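Local structure of 2,5-dihydroxypyridine 5,6-dioxygenase (Pseudomonas putida KT2440, 7CUP) at residues Leu133-Glu136 with Asp137-Arg140. The protein catalyses the oxygen- and iron-dependent ring cleavage of 2,5-dihydroxypyridine between carbons 5 and 6 to N-formylmaleamate, a step in aerobic nicotinate degradation. Sequence-based numbering, arbitrary orientation.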
# COMPACT_ATOMS: atom_id res chain seq x y z
N LEU A 133 -20.17 11.50 -19.32
CA LEU A 133 -19.48 12.79 -19.04
C LEU A 133 -20.45 13.93 -19.35
O LEU A 133 -21.01 13.99 -20.44
CB LEU A 133 -18.24 12.90 -19.91
CG LEU A 133 -17.35 14.10 -19.61
CD1 LEU A 133 -16.66 13.93 -18.27
CD2 LEU A 133 -16.35 14.28 -20.74
N PRO A 134 -20.73 14.81 -18.37
CA PRO A 134 -21.78 15.82 -18.56
C PRO A 134 -21.50 16.86 -19.67
O PRO A 134 -20.35 17.17 -19.96
CB PRO A 134 -21.88 16.49 -17.18
CG PRO A 134 -21.31 15.47 -16.22
CD PRO A 134 -20.23 14.77 -17.00
N THR A 135 -22.59 17.33 -20.30
CA THR A 135 -22.61 18.34 -21.40
C THR A 135 -23.59 19.47 -21.05
O THR A 135 -24.58 19.22 -20.37
CB THR A 135 -22.97 17.70 -22.76
OG1 THR A 135 -24.30 17.17 -22.72
CG2 THR A 135 -21.99 16.62 -23.18
N GLU A 136 -23.27 20.69 -21.48
CA GLU A 136 -24.20 21.85 -21.48
C GLU A 136 -25.51 21.44 -22.18
O GLU A 136 -26.56 21.83 -21.71
CB GLU A 136 -23.52 23.04 -22.15
CG GLU A 136 -22.18 23.37 -21.52
CD GLU A 136 -21.63 24.79 -21.65
OE1 GLU A 136 -22.28 25.72 -21.16
OE2 GLU A 136 -20.53 24.95 -22.19
N ASP A 137 -25.42 20.64 -23.23
CA ASP A 137 -26.60 20.20 -24.01
C ASP A 137 -27.50 19.33 -23.13
O ASP A 137 -28.74 19.48 -23.22
CB ASP A 137 -26.17 19.56 -25.33
CG ASP A 137 -27.14 19.88 -26.45
OD1 ASP A 137 -27.94 18.98 -26.79
OD2 ASP A 137 -27.13 21.06 -26.92
N ASP A 138 -26.92 18.47 -22.28
CA ASP A 138 -27.76 17.66 -21.35
C ASP A 138 -28.57 18.63 -20.49
O ASP A 138 -29.75 18.37 -20.27
CB ASP A 138 -26.93 16.68 -20.51
CG ASP A 138 -26.48 15.43 -21.27
OD1 ASP A 138 -26.91 15.24 -22.44
OD2 ASP A 138 -25.66 14.66 -20.71
N LYS A 139 -27.94 19.64 -19.92
CA LYS A 139 -28.60 20.63 -19.02
C LYS A 139 -29.75 21.31 -19.77
O LYS A 139 -30.86 21.42 -19.20
CB LYS A 139 -27.60 21.69 -18.56
CG LYS A 139 -28.18 22.63 -17.51
CD LYS A 139 -27.42 23.91 -17.38
CE LYS A 139 -28.04 24.83 -16.37
NZ LYS A 139 -27.09 25.91 -16.03
N ARG A 140 -29.47 21.75 -21.00
CA ARG A 140 -30.48 22.43 -21.85
C ARG A 140 -31.72 21.53 -21.95
O ARG A 140 -32.85 22.02 -21.65
CB ARG A 140 -29.88 22.80 -23.22
CG ARG A 140 -30.83 23.60 -24.10
CD ARG A 140 -30.38 23.77 -25.54
NE ARG A 140 -30.10 22.51 -26.24
CZ ARG A 140 -31.01 21.65 -26.68
NH1 ARG A 140 -32.31 21.85 -26.49
NH2 ARG A 140 -30.63 20.55 -27.29
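T135 caps the N-terminus of helix 136-151, its hydroxyl accepting the backbone N-H of D138. Followed outward, and within D137-R140, T135 CB comes nearest to D137 N, at 3.9 Å. OG1 then leaves CB between the backbone N and the carbonyl carbon (chi1 64°), a rotation that points it at the turn and brings it 3.0 Å from D138 N; the bond is moderately bent, with 146° at the hydrogen. OG1 also touches the D138 side chain, 3.1 Å from its CG, whereas D138 OD1, though 3.3 Å from T135 OG1, is too poorly angled to bond it. The carboxylate of D138 instead forms salt bridges with R141 and R273, tying the helix start to the segment that holds Q271 and R273. T135 O accepts weak bonds from D138 N and K139 N, the latter already of the i to i+4 kind, and R140 N donates to E136 O at 3.0 Å. Within the helix, three residues apart, R140 NH2 meets D137 OD1 at 3.2 Å in a salt bridge on the syn side, 35° out of the carboxylate plane, while R140 NH1 bonds E346 O. With an alanine in place of T135, D138 N would probably be left with only the weak bond to the backbone carbonyl at that position, and the first turn would be more prone to fray. The hydroxyl cap and the acidic side chains of E136, D137 and D138 near the helix start would probably suit the positive end of its dipole, though R140, R141 and R273 offset the charge of the two aspartates.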